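Local coordinates for galactose mutarotase related enzyme (Lactobacillus acidophilus, PDB 3DCD), which probably binds carbohydrate and may act as a sugar isomerase of the aldose 1-epimerase (galactose mutarotase) family, though its own function is not established, at residues Tyr61-Leu70 with Thr101-Phe109; Ser127-Phe138 with Met274-Gln284. All blocks are in the same frame, centred on the assembly; numbering follows the deposited sequence.

Contact 1 (Tyr61-Leu70 with Thr101-Phe109); sequences YTYKGKTYHL and TRKVYPFKF
Tyr61 and Val104 make the one direct hydrogen bond between Tyr61-Leu70 and Thr101-Phe109: the phenol OH of Tyr61 donates to Val104 O at 2.7 Å, meeting the carbonyl at a C=O...O angle of 124° and tilted from its plane. CG of Tyr61 lies between its backbone N and carbonyl carbon (chi1 66°), which aims the ring across toward Val104 O. A water adds a second polar link, accepting from His69 N and donating to Lys103 O, so two successive carbonyls, of Lys103 and Val104, are tied to the hairpin.

Pro106 meets three tyrosines of the hairpin. Its CD lies over one face of Tyr68, 4.2 Å from the ring centroid, a CH-pi contact, while Lys103 O sits in plane at the edge of the same ring. Pro106 CD also touches Tyr61 OH, and Pro106 CG reaches Tyr63 CD2 at 3.8 Å. Beyond it, Phe107 CZ lies over a face of Tyr63, with Tyr63 CZ 3.7 Å from Phe107 CZ; the planes stand at 55°, an oblique pair.

Aliphatic packing closes the other end, where Leu70 CD1 meets Val104 CG2 at 3.8 Å. Separately, Val104 CG1 makes a van der Waals contact with His69 O.

The hairpin is a two-residue one, with a type I' turn from Tyr63 to Lys66 joining antiparallel strands. Its tyrosines pack on the loop after helix 99-104, where Pro106 centres an inverse gamma turn: side-chain docking of a beta hairpin, without strand pairing between the segments.

Contact 2 (Ser127-Phe138 with Met274-Gln284); sequences SVVNKSDETMIF and MNHLKPGKEFQ
Ser127 OG donates to Glu282 OE2 at 2.5 Å, from above the carboxylate plane. The amide of Asn130 carries more of the connection: ND2 donates to Leu277 O at 2.8 Å and, almost straight (175°) and in the amide plane, to Glu134 O, while OD1 accepts from Ser132 N in an Asx turn. Both N-H groups and the carbonyl are thus engaged, fixing the amide's rotation. Leu277 O receives Asn130 ND2 and Met136 N from opposite faces of its plane.

Backbone pairing is antiparallel in two blocks. Val128 with Phe283 and Met136 with Leu277 are hydrogen-bonded pairs, as is Phe138 with Asn275; the register shifts by two between the blocks, where Asn130 N donates to Lys281 O and Gly280 N donates to Asn130 O.

On the face shared by Val128, Phe138, Leu277 and Phe283, the edge of Phe138 points at the face of Phe283, centroids 5.2 Å apart and planes at 80°, an edge-to-face stack. CG of Phe138 lies between its backbone N and carbonyl carbon (chi1 72°), which swings the ring toward Phe283. Asn275 CB covers one face of Phe138, 3.9 Å from the centroid. Leu277 CB sits in plane at the ring edge, 3.9 Å from Phe138 CE1. On the other side of the sheet, Ile137 CG2 rests over the imidazole of His276, 4.2 Å from its centroid.

Pro279, in the type II turn from Lys278 to Lys281, lays CB against Ser132 O. The two strand-loop-strand units thus join the large sheet to the smaller curled one, consistent with the beta-sandwich of galactose mutarotases.

The centres of contact 1 and contact 2 lie about 14 Å apart on the same side of the chain's centre, and the loop 105-108 bridges them. Contact 1 closes along the chain before contact 2 opens. Tyr105 OH comes to 2.6 Å from Ile137 O, a probable hydrogen bond, and lies 3.3 Å from Phe138 CB; Lys108 N and Ser132 OG, 2.8 Å apart, form a second probable one. Phe107 adds packing, its CE1 3.4 Å from Thr135 O. Thus the segment that receives the hairpin 61-70 in contact 1 also backs Ser127-Phe138 in contact 2.

Contact 1 (Tyr61-Leu70 with Thr101-Phe109)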
loop_
_atom_site.group_PDB
_atom_site.type_symbol
_atom_site.label_atom_id
_atom_site.label_comp_id
_atom_site.label_asym_id
_atom_site.label_seq_id
_atom_site.Cartn_x
_atom_site.Cartn_y
_atom_site.Cartn_z
ATOM N N TYR A 61 7.392 -14.173 -15.345
ATOM C CA TYR A 61 6.677 -13.628 -16.475
ATOM C C TYR A 61 7.589 -13.696 -17.681
ATOM O O TYR A 61 8.798 -13.924 -17.547
ATOM C CB TYR A 61 6.240 -12.184 -16.211
ATOM C CG TYR A 61 7.378 -11.176 -16.074
ATOM C CD1 TYR A 61 7.861 -10.484 -17.192
ATOM C CD2 TYR A 61 7.938 -10.885 -14.822
ATOM C CE1 TYR A 61 8.888 -9.562 -17.078
ATOM C CE2 TYR A 61 8.961 -9.945 -14.698
ATOM C CZ TYR A 61 9.425 -9.292 -15.828
ATOM O OH TYR A 61 10.440 -8.372 -15.722
ATOM N N THR A 62 7.010 -13.501 -18.860
ATOM C CA THR A 62 7.814 -13.399 -20.072
ATOM C C THR A 62 7.641 -12.008 -20.655
ATOM O O THR A 62 6.591 -11.374 -20.502
ATOM C CB THR A 62 7.483 -14.483 -21.139
ATOM O OG1 THR A 62 6.119 -14.350 -21.578
ATOM C CG2 THR A 62 7.722 -15.885 -20.579
ATOM N N TYR A 63 8.694 -11.525 -21.296
ATOM C CA TYR A 63 8.606 -10.278 -22.022
ATOM C C TYR A 63 9.445 -10.436 -23.256
ATOM O O TYR A 63 10.613 -10.826 -23.162
ATOM C CB TYR A 63 9.093 -9.106 -21.172
ATOM C CG TYR A 63 9.065 -7.783 -21.906
ATOM C CD1 TYR A 63 7.851 -7.172 -22.244
ATOM C CD2 TYR A 63 10.251 -7.151 -22.269
ATOM C CE1 TYR A 63 7.823 -5.963 -22.912
ATOM C CE2 TYR A 63 10.241 -5.935 -22.937
ATOM C CZ TYR A 63 9.024 -5.348 -23.256
ATOM O OH TYR A 63 9.019 -4.146 -23.919
ATOM N N LYS A 64 8.830 -10.192 -24.414
ATOM C CA LYS A 64 9.489 -10.399 -25.707
ATOM C C LYS A 64 10.072 -11.802 -25.838
ATOM O O LYS A 64 11.111 -11.976 -26.452
ATOM C CB LYS A 64 10.601 -9.356 -25.960
ATOM C CG LYS A 64 10.148 -7.898 -25.954
ATOM C CD LYS A 64 9.092 -7.618 -27.000
ATOM C CE LYS A 64 8.743 -6.138 -27.037
ATOM N NZ LYS A 64 7.427 -5.925 -27.695
ATOM N N GLY A 65 9.418 -12.791 -25.234
ATOM C CA GLY A 65 9.851 -14.186 -25.345
ATOM C C GLY A 65 10.886 -14.620 -24.331
ATOM O O GLY A 65 11.292 -15.789 -24.299
ATOM N N LYS A 66 11.344 -13.690 -23.503
ATOM C CA LYS A 66 12.381 -14.011 -22.520
ATOM C C LYS A 66 11.731 -14.130 -21.155
ATOM O O LYS A 66 10.822 -13.363 -20.835
ATOM C CB LYS A 66 13.479 -12.937 -22.520
ATOM C CG LYS A 66 14.648 -13.206 -21.544
ATOM C CD LYS A 66 15.764 -12.190 -21.718
ATOM C CE LYS A 66 16.672 -12.156 -20.490
ATOM N NZ LYS A 66 17.864 -11.252 -20.684
ATOM N N THR A 67 12.185 -15.102 -20.361
ATOM C CA THR A 67 11.603 -15.325 -19.034
ATOM C C THR A 67 12.375 -14.590 -17.939
ATOM O O THR A 67 13.599 -14.664 -17.867
ATOM C CB THR A 67 11.487 -16.832 -18.684
ATOM O OG1 THR A 67 10.805 -17.516 -19.741
ATOM C CG2 THR A 67 10.724 -17.043 -17.366
ATOM N N TYR A 68 11.623 -13.898 -17.088
ATOM C CA TYR A 68 12.149 -13.190 -15.934
ATOM C C TYR A 68 11.518 -13.710 -14.648
ATOM O O TYR A 68 10.400 -14.232 -14.666
ATOM C CB TYR A 68 11.819 -11.706 -16.069
ATOM C CG TYR A 68 12.490 -11.068 -17.251
ATOM C CD1 TYR A 68 11.872 -11.045 -18.502
ATOM C CD2 TYR A 68 13.751 -10.507 -17.129
ATOM C CE1 TYR A 68 12.492 -10.474 -19.591
ATOM C CE2 TYR A 68 14.375 -9.920 -18.222
ATOM C CZ TYR A 68 13.743 -9.905 -19.443
ATOM O OH TYR A 68 14.370 -9.324 -20.523
ATOM N N HIS A 69 12.222 -13.517 -13.533
ATOM C CA HIS A 69 11.784 -14.002 -12.235
ATOM C C HIS A 69 11.696 -12.849 -11.253
ATOM O O HIS A 69 12.666 -12.119 -11.025
ATOM C CB HIS A 69 12.733 -15.100 -11.759
ATOM C CG HIS A 69 12.907 -16.191 -12.772
ATOM N ND1 HIS A 69 12.035 -17.252 -12.876
ATOM C CD2 HIS A 69 13.804 -16.342 -13.775
ATOM C CE1 HIS A 69 12.408 -18.030 -13.874
ATOM N NE2 HIS A 69 13.481 -17.502 -14.434
ATOM N N LEU A 70 10.505 -12.663 -10.702
ATOM C CA LEU A 70 10.230 -11.526 -9.855
ATOM C C LEU A 70 9.252 -11.939 -8.776
ATOM O O LEU A 70 8.201 -12.490 -9.073
ATOM C CB LEU A 70 9.644 -10.372 -10.688
ATOM C CG LEU A 70 9.500 -9.010 -10.000
ATOM C CD1 LEU A 70 10.868 -8.507 -9.497
ATOM C CD2 LEU A 70 8.845 -8.014 -10.913
ATOM N N THR A 101 18.345 -4.724 -10.831
ATOM C CA THR A 101 16.925 -4.618 -11.195
ATOM C C THR A 101 16.703 -5.010 -12.648
ATOM O O THR A 101 15.679 -5.634 -12.980
ATOM C CB THR A 101 16.331 -3.217 -10.955
ATOM O OG1 THR A 101 16.913 -2.288 -11.872
ATOM C CG2 THR A 101 16.543 -2.760 -9.510
ATOM N N ARG A 102 17.658 -4.661 -13.510
ATOM C CA ARG A 102 17.538 -4.943 -14.940
ATOM C C ARG A 102 17.523 -6.443 -15.253
ATOM O O ARG A 102 16.961 -6.863 -16.272
ATOM C CB ARG A 102 18.600 -4.190 -15.748
ATOM C CG ARG A 102 18.272 -2.689 -15.892
ATOM C CD ARG A 102 19.162 -1.982 -16.921
ATOM N NE ARG A 102 20.587 -2.129 -16.632
ATOM C CZ ARG A 102 21.285 -1.321 -15.835
ATOM N NH1 ARG A 102 20.701 -0.292 -15.242
ATOM N NH2 ARG A 102 22.573 -1.540 -15.627
ATOM N N LYS A 103 18.089 -7.246 -14.345
ATOM C CA LYS A 103 18.101 -8.710 -14.468
ATOM C C LYS A 103 16.714 -9.348 -14.332
ATOM O O LYS A 103 16.446 -10.410 -14.916
ATOM C CB LYS A 103 19.012 -9.311 -13.396
ATOM C CG LYS A 103 20.511 -9.133 -13.641
ATOM C CD LYS A 103 21.262 -9.748 -12.472
ATOM C CE LYS A 103 22.755 -9.706 -12.657
ATOM N NZ LYS A 103 23.406 -10.146 -11.395
ATOM N N VAL A 104 15.851 -8.708 -13.549
ATOM C CA VAL A 104 14.520 -9.235 -13.240
ATOM C C VAL A 104 13.422 -8.371 -13.858
ATOM O O VAL A 104 12.240 -8.703 -13.777
ATOM C CB VAL A 104 14.284 -9.358 -11.687
ATOM C CG1 VAL A 104 15.334 -10.253 -11.047
ATOM C CG2 VAL A 104 14.286 -7.986 -11.012
ATOM N N TYR A 105 13.825 -7.258 -14.473
ATOM C CA TYR A 105 12.873 -6.257 -14.949
ATOM C C TYR A 105 13.575 -5.379 -16.005
ATOM O O TYR A 105 14.345 -4.469 -15.660
ATOM C CB TYR A 105 12.348 -5.441 -13.757
ATOM C CG TYR A 105 11.223 -4.488 -14.119
ATOM C CD1 TYR A 105 9.966 -4.971 -14.490
ATOM C CD2 TYR A 105 11.426 -3.104 -14.098
ATOM C CE1 TYR A 105 8.932 -4.096 -14.845
ATOM C CE2 TYR A 105 10.402 -2.223 -14.457
ATOM C CZ TYR A 105 9.161 -2.727 -14.826
ATOM O OH TYR A 105 8.134 -1.863 -15.187
ATOM N N PRO A 106 13.322 -5.656 -17.301
ATOM C CA PRO A 106 14.187 -5.153 -18.386
ATOM C C PRO A 106 13.798 -3.738 -18.806
ATOM O O PRO A 106 13.551 -3.476 -19.990
ATOM C CB PRO A 106 13.925 -6.147 -19.525
ATOM C CG PRO A 106 12.518 -6.592 -19.309
ATOM C CD PRO A 106 12.196 -6.452 -17.828
ATOM N N PHE A 107 13.706 -2.850 -17.819
ATOM C CA PHE A 107 13.328 -1.466 -18.052
ATOM C C PHE A 107 14.217 -0.511 -17.290
ATOM O O PHE A 107 14.709 -0.823 -16.191
ATOM C CB PHE A 107 11.864 -1.234 -17.671
ATOM C CG PHE A 107 10.902 -2.027 -18.497
ATOM C CD1 PHE A 107 10.581 -1.624 -19.791
ATOM C CD2 PHE A 107 10.345 -3.202 -17.997
ATOM C CE1 PHE A 107 9.696 -2.366 -20.563
ATOM C CE2 PHE A 107 9.459 -3.949 -18.767
ATOM C CZ PHE A 107 9.123 -3.521 -20.045
ATOM N N LYS A 108 14.429 0.654 -17.894
ATOM C CA LYS A 108 15.116 1.745 -17.236
ATOM C C LYS A 108 14.057 2.720 -16.737
ATOM O O LYS A 108 13.081 2.982 -17.435
ATOM C CB LYS A 108 16.067 2.433 -18.213
ATOM C CG LYS A 108 17.145 1.507 -18.774
ATOM C CD LYS A 108 18.131 2.260 -19.679
ATOM C CE LYS A 108 19.032 3.242 -18.908
ATOM N NZ LYS A 108 19.814 2.638 -17.780
ATOM N N PHE A 109 14.238 3.248 -15.529
ATOM C CA PHE A 109 13.206 4.096 -14.928
ATOM C C PHE A 109 13.794 5.022 -13.879
ATOM O O PHE A 109 14.919 4.817 -13.409
ATOM C CB PHE A 109 12.118 3.222 -14.275
ATOM C CG PHE A 109 12.652 2.312 -13.182
ATOM C CD1 PHE A 109 13.038 1.005 -13.474
ATOM C CD2 PHE A 109 12.803 2.776 -11.876
ATOM C CE1 PHE A 109 13.560 0.174 -12.478
ATOM C CE2 PHE A 109 13.325 1.955 -10.876
ATOM C CZ PHE A 109 13.699 0.651 -11.180
HETATM O O HOH W 1 15.034 -12.844 -14.010
#

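Contact 2 (Ser127-Phe138 with Met274-Gln284)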
loop_
_atom_site.group_PDB
_atom_site.type_symbol
_atom_site.label_atom_id
_atom_site.label_comp_id
_atom_site.label_asym_id
_atom_site.label_seq_id
_atom_site.Cartn_x
_atom_site.Cartn_y
_atom_site.Cartn_z
ATOM N N SER A 127 5.810 8.691 -8.380
ATOM C CA SER A 127 6.130 9.196 -9.685
ATOM C C SER A 127 7.033 8.185 -10.360
ATOM O O SER A 127 8.070 7.816 -9.813
ATOM C CB SER A 127 6.835 10.540 -9.569
ATOM O OG SER A 127 7.462 10.883 -10.789
ATOM N N VAL A 128 6.627 7.734 -11.545
ATOM C CA VAL A 128 7.451 6.819 -12.353
ATOM C C VAL A 128 7.757 7.491 -13.703
ATOM O O VAL A 128 6.841 7.911 -14.396
ATOM C CB VAL A 128 6.708 5.474 -12.582
ATOM C CG1 VAL A 128 7.543 4.501 -13.390
ATOM C CG2 VAL A 128 6.333 4.828 -11.231
ATOM N N VAL A 129 9.034 7.590 -14.054
ATOM C CA VAL A 129 9.444 8.082 -15.368
ATOM C C VAL A 129 10.075 6.943 -16.151
ATOM O O VAL A 129 11.033 6.328 -15.683
ATOM C CB VAL A 129 10.441 9.266 -15.250
ATOM C CG1 VAL A 129 10.879 9.763 -16.639
ATOM C CG2 VAL A 129 9.801 10.409 -14.433
ATOM N N ASN A 130 9.527 6.655 -17.329
ATOM C CA ASN A 130 10.093 5.634 -18.199
ATOM C C ASN A 130 11.295 6.198 -18.949
ATOM O O ASN A 130 11.151 7.181 -19.691
ATOM C CB ASN A 130 9.029 5.126 -19.165
ATOM C CG ASN A 130 9.554 4.047 -20.102
ATOM O OD1 ASN A 130 10.629 3.489 -19.881
ATOM N ND2 ASN A 130 8.786 3.745 -21.155
ATOM N N LYS A 131 12.465 5.593 -18.716
ATOM C CA LYS A 131 13.738 5.973 -19.332
ATOM C C LYS A 131 14.186 4.959 -20.387
ATOM O O LYS A 131 15.311 4.999 -20.859
ATOM C CB LYS A 131 14.821 6.082 -18.253
ATOM C CG LYS A 131 14.618 7.239 -17.278
ATOM C CD LYS A 131 14.612 8.577 -18.011
ATOM C CE LYS A 131 14.546 9.741 -17.034
ATOM N NZ LYS A 131 14.737 11.057 -17.724
ATOM N N SER A 132 13.291 4.028 -20.712
ATOM C CA SER A 132 13.545 2.987 -21.703
ATOM C C SER A 132 13.197 3.502 -23.100
ATOM O O SER A 132 12.482 4.497 -23.232
ATOM C CB SER A 132 12.678 1.761 -21.400
ATOM O OG SER A 132 12.782 1.375 -20.043
ATOM N N ASP A 133 13.681 2.816 -24.134
ATOM C CA ASP A 133 13.292 3.161 -25.502
ATOM C C ASP A 133 11.994 2.486 -25.948
ATOM O O ASP A 133 11.531 2.709 -27.072
ATOM C CB ASP A 133 14.439 2.947 -26.504
ATOM C CG ASP A 133 15.068 1.554 -26.423
ATOM O OD1 ASP A 133 14.476 0.634 -25.812
ATOM O OD2 ASP A 133 16.176 1.392 -26.983
ATOM N N GLU A 134 11.403 1.677 -25.067
ATOM C CA GLU A 134 10.085 1.081 -25.323
ATOM C C GLU A 134 9.104 1.360 -24.191
ATOM O O GLU A 134 9.499 1.791 -23.116
ATOM C CB GLU A 134 10.187 -0.435 -25.553
ATOM C CG GLU A 134 11.078 -0.872 -26.740
ATOM C CD GLU A 134 10.478 -0.566 -28.127
ATOM O OE1 GLU A 134 9.235 -0.544 -28.281
ATOM O OE2 GLU A 134 11.270 -0.362 -29.082
ATOM N N THR A 135 7.825 1.095 -24.443
ATOM C CA THR A 135 6.775 1.288 -23.439
ATOM C C THR A 135 7.052 0.412 -22.211
ATOM O O THR A 135 7.296 -0.787 -22.335
ATOM C CB THR A 135 5.386 1.015 -24.047
ATOM O OG1 THR A 135 5.123 2.020 -25.034
ATOM C CG2 THR A 135 4.289 1.078 -23.005
HETATM N N MSE A 136 7.066 1.046 -21.041
HETATM C CA MSE A 136 7.295 0.365 -19.775
HETATM C C MSE A 136 5.973 -0.157 -19.211
HETATM O O MSE A 136 4.957 0.516 -19.293
HETATM C CB MSE A 136 7.943 1.336 -18.795
HETATM C CG MSE A 136 8.198 0.767 -17.429
HETATM SE SE MSE A 136 9.321 2.023 -16.473
HETATM C CE MSE A 136 7.936 3.276 -16.003
ATOM N N ILE A 137 6.003 -1.359 -18.635
ATOM C CA ILE A 137 4.808 -2.005 -18.073
ATOM C C ILE A 137 5.075 -2.267 -16.586
ATOM O O ILE A 137 6.002 -3.001 -16.263
ATOM C CB ILE A 137 4.445 -3.308 -18.855
ATOM C CG1 ILE A 137 4.241 -2.962 -20.341
ATOM C CG2 ILE A 137 3.144 -3.910 -18.312
ATOM C CD1 ILE A 137 4.330 -4.121 -21.340
ATOM N N PHE A 138 4.296 -1.618 -15.711
ATOM C CA PHE A 138 4.480 -1.694 -14.256
ATOM C C PHE A 138 3.186 -1.570 -13.451
ATOM O O PHE A 138 2.176 -0.972 -13.906
ATOM C CB PHE A 138 5.449 -0.607 -13.760
ATOM C CG PHE A 138 4.858 0.765 -13.789
ATOM C CD1 PHE A 138 4.826 1.493 -14.981
ATOM C CD2 PHE A 138 4.296 1.321 -12.642
ATOM C CE1 PHE A 138 4.242 2.755 -15.018
ATOM C CE2 PHE A 138 3.714 2.569 -12.676
ATOM C CZ PHE A 138 3.684 3.290 -13.860
HETATM N N MSE A 274 -2.064 -3.731 -15.475
HETATM C CA MSE A 274 -0.748 -3.081 -15.455
HETATM C C MSE A 274 -0.858 -1.714 -16.081
HETATM O O MSE A 274 -1.735 -1.488 -16.932
HETATM C CB MSE A 274 0.314 -3.906 -16.192
HETATM C CG MSE A 274 0.719 -5.183 -15.484
HETATM SE SE MSE A 274 1.655 -4.787 -13.794
HETATM C CE MSE A 274 3.479 -5.062 -14.423
ATOM N N ASN A 275 -0.003 -0.800 -15.639
ATOM C CA ASN A 275 0.163 0.505 -16.294
ATOM C C ASN A 275 1.128 0.434 -17.485
ATOM O O ASN A 275 2.177 -0.205 -17.400
ATOM C CB ASN A 275 0.646 1.570 -15.290
ATOM C CG ASN A 275 -0.184 1.598 -14.027
ATOM O OD1 ASN A 275 0.251 1.115 -12.972
ATOM N ND2 ASN A 275 -1.393 2.138 -14.119
ATOM N N HIS A 276 0.773 1.094 -18.588
ATOM C CA HIS A 276 1.636 1.180 -19.772
ATOM C C HIS A 276 2.103 2.614 -19.980
ATOM O O HIS A 276 1.277 3.518 -20.160
ATOM C CB HIS A 276 0.900 0.672 -21.005
ATOM C CG HIS A 276 0.635 -0.802 -20.968
ATOM N ND1 HIS A 276 -0.282 -1.370 -20.109
ATOM C CD2 HIS A 276 1.176 -1.824 -21.670
ATOM C CE1 HIS A 276 -0.288 -2.680 -20.280
ATOM N NE2 HIS A 276 0.586 -2.980 -21.220
ATOM N N LEU A 277 3.413 2.821 -19.906
ATOM C CA LEU A 277 3.992 4.158 -19.889
ATOM C C LEU A 277 4.971 4.354 -21.040
ATOM O O LEU A 277 6.030 3.716 -21.097
ATOM C CB LEU A 277 4.676 4.431 -18.529
ATOM C CG LEU A 277 5.236 5.837 -18.276
ATOM C CD1 LEU A 277 4.117 6.876 -18.274
ATOM C CD2 LEU A 277 6.027 5.911 -16.961
ATOM N N LYS A 278 4.620 5.258 -21.952
ATOM C CA LYS A 278 5.452 5.495 -23.133
ATOM C C LYS A 278 6.834 6.096 -22.789
ATOM O O LYS A 278 6.996 6.744 -21.738
ATOM C CB LYS A 278 4.702 6.370 -24.146
ATOM C CG LYS A 278 3.412 5.748 -24.656
ATOM C CD LYS A 278 2.929 6.434 -25.920
ATOM C CE LYS A 278 1.605 5.839 -26.391
ATOM N NZ LYS A 278 1.134 6.505 -27.635
ATOM N N PRO A 279 7.836 5.872 -23.664
ATOM C CA PRO A 279 9.200 6.332 -23.404
ATOM C C PRO A 279 9.269 7.819 -23.058
ATOM O O PRO A 279 8.611 8.636 -23.693
ATOM C CB PRO A 279 9.924 6.034 -24.723
ATOM C CG PRO A 279 9.185 4.864 -25.280
ATOM C CD PRO A 279 7.750 5.150 -24.953
ATOM N N GLY A 280 10.016 8.141 -22.010
ATOM C CA GLY A 280 10.194 9.519 -21.560
ATOM C C GLY A 280 9.065 10.120 -20.738
ATOM O O GLY A 280 9.243 11.193 -20.154
ATOM N N LYS A 281 7.920 9.442 -20.676
ATOM C CA LYS A 281 6.740 9.961 -19.972
ATOM C C LYS A 281 6.748 9.708 -18.466
ATOM O O LYS A 281 7.507 8.866 -17.965
ATOM C CB LYS A 281 5.457 9.374 -20.551
ATOM C CG LYS A 281 5.267 9.590 -22.047
ATOM C CD LYS A 281 5.006 11.041 -22.394
ATOM C CE LYS A 281 4.730 11.188 -23.892
ATOM N NZ LYS A 281 3.340 10.772 -24.232
ATOM N N GLU A 282 5.896 10.451 -17.761
ATOM C CA GLU A 282 5.730 10.317 -16.311
ATOM C C GLU A 282 4.309 9.877 -15.954
ATOM O O GLU A 282 3.325 10.381 -16.500
ATOM C CB GLU A 282 6.123 11.620 -15.575
ATOM C CG GLU A 282 5.980 11.564 -14.036
ATOM C CD GLU A 282 6.481 12.817 -13.308
ATOM O OE1 GLU A 282 6.938 13.780 -13.979
ATOM O OE2 GLU A 282 6.454 12.836 -12.055
ATOM N N PHE A 283 4.237 8.890 -15.059
ATOM C CA PHE A 283 3.022 8.451 -14.402
ATOM C C PHE A 283 3.048 8.979 -12.973
ATOM O O PHE A 283 4.073 8.911 -12.306
ATOM C CB PHE A 283 2.977 6.919 -14.401
ATOM C CG PHE A 283 1.859 6.327 -13.580
ATOM C CD1 PHE A 283 2.056 5.991 -12.237
ATOM C CD2 PHE A 283 0.620 6.071 -14.156
ATOM C CE1 PHE A 283 1.026 5.424 -11.474
ATOM C CE2 PHE A 283 -0.416 5.495 -13.407
ATOM C CZ PHE A 283 -0.202 5.168 -12.062
ATOM N N GLN A 284 1.930 9.519 -12.506
ATOM C CA GLN A 284 1.835 9.962 -11.125
ATOM C C GLN A 284 0.602 9.374 -10.481
ATOM O O GLN A 284 -0.476 9.352 -11.077
ATOM C CB GLN A 284 1.825 11.494 -11.011
ATOM C CG GLN A 284 3.197 12.115 -11.104
ATOM C CD GLN A 284 3.180 13.620 -10.877
ATOM O OE1 GLN A 284 2.251 14.313 -11.296
ATOM N NE2 GLN A 284 4.225 14.137 -10.219
#